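Local coordinates for putative Phosphate (PDB 3DAO), which is a putative hydrolase of the haloacid dehalogenase-like family, probably a phosphatase, at residues A[43-48]-A[71-76]; A[55-60]-A[79-84]. All coordinates share one frame; numbering follows the deposited sequence.

In the fold
Both contacts belong to the Rossmann-like core of the haloacid dehalogenase fold, their centres about 11 Å apart. Along the chain their segments alternate: helix 42-53 leads into strand 57-61, then come helix 66-72 with the turn after it, and strand 81-84. Contact 2 pairs the two strands side by side in the mixed sheet, while contact 1 joins helix 42-53 to the end of helix 66-72 and the turn after it. They meet directly, F73 CB lying 3.5 Å from L80 CD1 and I48 CD1 3.6 Å from F58 CZ, so the side chains of contact 1 cover part of one face of the sheet, over F58, V60 and L80.

Contact 1 of 2, residues A[43-48]-A[71-76]; sequences EYMSVI and KLFAPI
M45, a selenomethionine on helix 42-53, reaches across to F73, P75 and I76, where the crossover helix 66-72 of a beta-alpha-beta unit gives way to a turn. In this haloacid dehalogenase-like fold the contact packs helix 42-53 against the turn that follows helix 66-72, on one side of the sheet. From CB the M45 chain runs with CG anti to the carbonyl carbon (chi1 -55°), and CG comes 4.0 Å from CG of P75. The next atom, SE, lies 3.9 Å from CG1 of I76 and close to the backbone CA of F73. Further bends at chi2 and chi3 bring the terminal CE to the F73 ring, 3.7 Å from CD2. This is a Met-aromatic contact with an oblique approach: SE is 5.1 Å from the ring centroid and 58° off its normal. I48, one helical turn further on, meets the same ring at its edge, near the ring plane, through CD1. The ring's other neighbours include V60 of the sheet, so it fills the space between helix and strand. An alanine in place of F73 would remove that ring and is likely to open a gap beside M45 CE and I48 CD1, leaving the selenomethionine tip freer to turn. I76 packs beside both M45 and I48: its CD1 lies 3.5 Å from I48 CG2 and 3.7 Å from the backbone O of M45.

Contact 2 of 2, residues A[55-60]-A[79-84]; sequences GIIFVV and KLLYIT
V59 and V60 pair with L81 and Y82 in neighbouring parallel strands, the two ends of a right-handed beta-alpha-beta crossover through helix 66-72. The tight part is the backbone ladder. F58 O accepts from L81 N, L81 O from V60 N, and V60 O from I83 N at 2.7 Å; this last bond is nearly straight, 171° at the hydrogen. L81 is thus gripped through both its N and its O, and V59 CA adds a CA-H...O contact to the same L81 O.

Side chains pack on both faces. On one, V59 CG1 rests 3.7 Å from I83 CD1, and I57 CG2 lies 3.6 Å from L81 CD1. On the other, L80 has its CG beside the backbone N (chi1 -54°), and from there it forks between two neighbours: CD1 goes to V60 CG2 at 3.9 Å, while CD2 reaches F58 CD1 at 3.8 Å, F58 and L80 running alongside each other from the same face. I48 and I52 of helix 42-53 cover F58 there.

Toward K79 the two backbones lie farther apart, and the contact becomes looser. A water takes a hydrogen bond from F58 N and gives one to K79 O at 2.7 Å, linking the two segments. The K79 amine forms salt bridges with D49 and D53 of helix 42-53, which tie this end to the helix above. The chemistry therefore changes along the contact: direct amide bonds flanked by apolar side chains fix the strand register, whereas near K79 a single water carries the link between the backbones.

Contact 1 of 2, residues A[43-48]-A[71-76]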
loop_
_atom_site.group_PDB
_atom_site.type_symbol
_atom_site.label_atom_id
_atom_site.label_comp_id
_atom_site.label_asym_id
_atom_site.label_seq_id
_atom_site.Cartn_x
_atom_site.Cartn_y
_atom_site.Cartn_z
ATOM N N GLU A 43 -7.778 -11.277 19.276
ATOM C CA GLU A 43 -7.955 -10.230 20.268
ATOM C C GLU A 43 -7.891 -8.886 19.549
ATOM O O GLU A 43 -8.515 -7.918 19.970
ATOM C CB GLU A 43 -6.971 -10.314 21.441
ATOM C CG GLU A 43 -7.443 -9.490 22.604
ATOM C CD GLU A 43 -6.520 -9.544 23.801
ATOM O OE1 GLU A 43 -5.553 -10.336 23.788
ATOM O OE2 GLU A 43 -6.776 -8.784 24.759
ATOM N N TYR A 44 -7.175 -8.850 18.421
ATOM C CA TYR A 44 -7.111 -7.601 17.631
ATOM C C TYR A 44 -8.511 -7.272 17.137
ATOM O O TYR A 44 -8.948 -6.129 17.132
ATOM C CB TYR A 44 -6.149 -7.694 16.417
ATOM C CG TYR A 44 -4.721 -7.279 16.723
ATOM C CD1 TYR A 44 -4.411 -5.961 16.863
ATOM C CD2 TYR A 44 -3.699 -8.205 16.831
ATOM C CE1 TYR A 44 -3.124 -5.551 17.129
ATOM C CE2 TYR A 44 -2.402 -7.806 17.117
ATOM C CZ TYR A 44 -2.124 -6.461 17.250
ATOM O OH TYR A 44 -0.830 -5.986 17.540
HETATM N N MSE A 45 -9.226 -8.302 16.727
HETATM C CA MSE A 45 -10.542 -8.072 16.120
HETATM C C MSE A 45 -11.491 -7.577 17.186
HETATM O O MSE A 45 -12.284 -6.699 16.955
HETATM C CB MSE A 45 -11.119 -9.334 15.469
HETATM C CG MSE A 45 -10.262 -10.030 14.443
HETATM SE SE MSE A 45 -9.851 -8.918 12.911
HETATM C CE MSE A 45 -8.010 -8.452 13.378
ATOM N N SER A 46 -11.384 -8.145 18.388
ATOM C CA SER A 46 -12.292 -7.764 19.485
ATOM C C SER A 46 -12.075 -6.346 19.947
ATOM O O SER A 46 -12.996 -5.561 20.142
ATOM C CB SER A 46 -12.133 -8.739 20.663
ATOM O OG SER A 46 -12.910 -8.298 21.774
ATOM N N VAL A 47 -10.798 -6.002 20.098
ATOM C CA VAL A 47 -10.437 -4.665 20.574
ATOM C C VAL A 47 -10.820 -3.599 19.544
ATOM O O VAL A 47 -11.439 -2.595 19.870
ATOM C CB VAL A 47 -8.928 -4.611 20.968
ATOM C CG1 VAL A 47 -8.480 -3.194 21.218
ATOM C CG2 VAL A 47 -8.664 -5.513 22.206
ATOM N N ILE A 48 -10.511 -3.856 18.278
ATOM C CA ILE A 48 -10.834 -2.892 17.215
ATOM C C ILE A 48 -12.351 -2.694 17.124
ATOM O O ILE A 48 -12.858 -1.581 16.997
ATOM C CB ILE A 48 -10.202 -3.333 15.845
ATOM C CG1 ILE A 48 -8.673 -3.232 15.911
ATOM C CG2 ILE A 48 -10.789 -2.555 14.709
ATOM C CD1 ILE A 48 -7.952 -3.923 14.747
ATOM N N LYS A 71 -9.439 -10.218 3.811
ATOM C CA LYS A 71 -9.338 -11.583 4.382
ATOM C C LYS A 71 -8.728 -11.578 5.791
ATOM O O LYS A 71 -9.226 -12.208 6.710
ATOM C CB LYS A 71 -8.515 -12.505 3.471
ATOM C CG LYS A 71 -9.199 -12.881 2.175
ATOM C CD LYS A 71 -8.256 -13.740 1.309
ATOM C CE LYS A 71 -8.699 -13.818 -0.138
ATOM N NZ LYS A 71 -7.627 -14.459 -0.984
ATOM N N LEU A 72 -7.663 -10.818 5.969
ATOM C CA LEU A 72 -6.992 -10.779 7.250
ATOM C C LEU A 72 -7.940 -10.258 8.358
ATOM O O LEU A 72 -7.892 -10.706 9.495
ATOM C CB LEU A 72 -5.757 -9.891 7.179
ATOM C CG LEU A 72 -4.880 -9.804 8.426
ATOM C CD1 LEU A 72 -4.229 -11.152 8.709
ATOM C CD2 LEU A 72 -3.825 -8.665 8.245
ATOM N N PHE A 73 -8.800 -9.323 7.989
ATOM C CA PHE A 73 -9.724 -8.709 8.946
ATOM C C PHE A 73 -11.157 -9.274 8.828
ATOM O O PHE A 73 -12.149 -8.649 9.231
ATOM C CB PHE A 73 -9.747 -7.192 8.802
ATOM C CG PHE A 73 -8.493 -6.512 9.292
ATOM C CD1 PHE A 73 -7.402 -6.360 8.442
ATOM C CD2 PHE A 73 -8.404 -6.037 10.581
ATOM C CE1 PHE A 73 -6.256 -5.726 8.884
ATOM C CE2 PHE A 73 -7.245 -5.424 11.042
ATOM C CZ PHE A 73 -6.174 -5.261 10.183
ATOM N N ALA A 74 -11.225 -10.472 8.284
ATOM C CA ALA A 74 -12.498 -11.125 7.962
ATOM C C ALA A 74 -13.601 -10.996 9.030
ATOM O O ALA A 74 -14.733 -10.677 8.685
ATOM C CB ALA A 74 -12.284 -12.616 7.624
ATOM N N PRO A 75 -13.269 -11.217 10.306
ATOM C CA PRO A 75 -14.359 -11.216 11.336
ATOM C C PRO A 75 -15.070 -9.897 11.524
ATOM O O PRO A 75 -16.238 -9.877 11.949
ATOM C CB PRO A 75 -13.629 -11.656 12.614
ATOM C CG PRO A 75 -12.429 -12.424 12.152
ATOM C CD PRO A 75 -12.005 -11.721 10.854
ATOM N N ILE A 76 -14.371 -8.782 11.239
ATOM C CA ILE A 76 -14.948 -7.446 11.366
ATOM C C ILE A 76 -14.807 -6.617 10.102
ATOM O O ILE A 76 -14.896 -5.393 10.147
ATOM C CB ILE A 76 -14.354 -6.635 12.560
ATOM C CG1 ILE A 76 -12.833 -6.473 12.408
ATOM C CG2 ILE A 76 -14.699 -7.335 13.884
ATOM C CD1 ILE A 76 -12.172 -5.545 13.394
#

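Contact 2 of 2, residues A[55-60]-A[79-84]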
loop_
_atom_site.group_PDB
_atom_site.type_symbol
_atom_site.label_atom_id
_atom_site.label_comp_id
_atom_site.label_asym_id
_atom_site.label_seq_id
_atom_site.Cartn_x
_atom_site.Cartn_y
_atom_site.Cartn_z
ATOM N N GLY A 55 -17.047 4.781 18.668
ATOM C CA GLY A 55 -17.171 5.841 17.686
ATOM C C GLY A 55 -15.903 6.197 16.922
ATOM O O GLY A 55 -15.867 7.182 16.204
ATOM N N ILE A 56 -14.859 5.404 17.098
ATOM C CA ILE A 56 -13.590 5.659 16.395
ATOM C C ILE A 56 -13.669 5.031 14.996
ATOM O O ILE A 56 -14.188 3.946 14.828
ATOM C CB ILE A 56 -12.365 5.086 17.192
ATOM C CG1 ILE A 56 -12.277 5.750 18.583
ATOM C CG2 ILE A 56 -11.086 5.343 16.450
ATOM C CD1 ILE A 56 -11.158 5.253 19.535
ATOM N N ILE A 57 -13.201 5.765 13.992
ATOM C CA ILE A 57 -13.100 5.236 12.629
ATOM C C ILE A 57 -11.773 4.492 12.524
ATOM O O ILE A 57 -10.726 5.008 12.905
ATOM C CB ILE A 57 -13.172 6.367 11.584
ATOM C CG1 ILE A 57 -14.528 7.077 11.673
ATOM C CG2 ILE A 57 -12.894 5.842 10.136
ATOM C CD1 ILE A 57 -14.584 8.319 10.914
ATOM N N PHE A 58 -11.815 3.281 11.987
ATOM C CA PHE A 58 -10.629 2.457 11.889
ATOM C C PHE A 58 -10.296 2.185 10.440
ATOM O O PHE A 58 -11.138 1.756 9.657
ATOM C CB PHE A 58 -10.769 1.167 12.662
ATOM C CG PHE A 58 -9.467 0.526 13.014
ATOM C CD1 PHE A 58 -8.811 -0.282 12.099
ATOM C CD2 PHE A 58 -8.884 0.745 14.253
ATOM C CE1 PHE A 58 -7.605 -0.855 12.406
ATOM C CE2 PHE A 58 -7.670 0.164 14.562
ATOM C CZ PHE A 58 -7.029 -0.617 13.639
ATOM N N VAL A 59 -9.047 2.486 10.110
ATOM C CA VAL A 59 -8.570 2.387 8.733
ATOM C C VAL A 59 -7.351 1.486 8.626
ATOM O O VAL A 59 -6.339 1.695 9.304
ATOM C CB VAL A 59 -8.169 3.775 8.165
ATOM C CG1 VAL A 59 -7.757 3.680 6.662
ATOM C CG2 VAL A 59 -9.252 4.924 8.410
ATOM N N VAL A 60 -7.490 0.470 7.794
ATOM C CA VAL A 60 -6.373 -0.398 7.411
ATOM C C VAL A 60 -5.733 0.315 6.217
ATOM O O VAL A 60 -6.400 0.564 5.213
ATOM C CB VAL A 60 -6.849 -1.801 6.996
ATOM C CG1 VAL A 60 -5.683 -2.632 6.658
ATOM C CG2 VAL A 60 -7.662 -2.468 8.111
ATOM N N LYS A 79 -16.827 -3.360 9.078
ATOM C CA LYS A 79 -16.810 -2.171 9.922
ATOM C C LYS A 79 -15.609 -1.269 9.697
ATOM O O LYS A 79 -15.440 -0.290 10.396
ATOM C CB LYS A 79 -16.716 -2.562 11.410
ATOM C CG LYS A 79 -17.752 -3.436 11.960
ATOM C CD LYS A 79 -17.699 -3.388 13.457
ATOM C CE LYS A 79 -18.596 -2.310 14.050
ATOM N NZ LYS A 79 -19.086 -2.831 15.376
ATOM N N LEU A 80 -14.775 -1.664 8.754
ATOM C CA LEU A 80 -13.502 -0.961 8.498
ATOM C C LEU A 80 -13.503 -0.143 7.234
ATOM O O LEU A 80 -14.365 -0.316 6.363
ATOM C CB LEU A 80 -12.337 -1.982 8.391
ATOM C CG LEU A 80 -12.141 -2.963 9.535
ATOM C CD1 LEU A 80 -11.025 -3.958 9.252
ATOM C CD2 LEU A 80 -11.851 -2.171 10.833
ATOM N N LEU A 81 -12.535 0.793 7.184
ATOM C CA LEU A 81 -12.182 1.518 5.943
ATOM C C LEU A 81 -10.828 1.007 5.484
ATOM O O LEU A 81 -9.989 0.581 6.282
ATOM C CB LEU A 81 -12.158 3.008 6.135
ATOM C CG LEU A 81 -13.534 3.652 6.320
ATOM C CD1 LEU A 81 -13.347 5.119 6.633
ATOM C CD2 LEU A 81 -14.391 3.457 5.094
ATOM N N TYR A 82 -10.654 0.984 4.170
ATOM C CA TYR A 82 -9.471 0.387 3.548
ATOM C C TYR A 82 -8.744 1.295 2.589
ATOM O O TYR A 82 -9.332 1.887 1.686
ATOM C CB TYR A 82 -9.888 -0.857 2.747
ATOM C CG TYR A 82 -10.581 -1.903 3.580
ATOM C CD1 TYR A 82 -11.933 -1.822 3.844
ATOM C CD2 TYR A 82 -9.883 -2.977 4.103
ATOM C CE1 TYR A 82 -12.558 -2.767 4.617
ATOM C CE2 TYR A 82 -10.513 -3.932 4.890
ATOM C CZ TYR A 82 -11.838 -3.825 5.147
ATOM O OH TYR A 82 -12.450 -4.797 5.945
ATOM N N ILE A 83 -7.446 1.401 2.834
ATOM C CA ILE A 83 -6.521 2.076 1.930
ATOM C C ILE A 83 -5.591 0.955 1.456
ATOM O O ILE A 83 -4.951 0.262 2.256
ATOM C CB ILE A 83 -5.788 3.264 2.570
ATOM C CG1 ILE A 83 -6.773 4.397 2.887
ATOM C CG2 ILE A 83 -4.661 3.771 1.604
ATOM C CD1 ILE A 83 -6.211 5.485 3.787
ATOM N N THR A 84 -5.547 0.758 0.138
ATOM C CA THR A 84 -4.847 -0.378 -0.428
ATOM C C THR A 84 -3.792 0.042 -1.423
ATOM O O THR A 84 -3.747 1.184 -1.878
ATOM C CB THR A 84 -5.843 -1.326 -1.189
ATOM O OG1 THR A 84 -6.156 -0.815 -2.500
ATOM C CG2 THR A 84 -7.157 -1.547 -0.394
HETATM O O HOH W 1 -14.124 2.071 10.711
#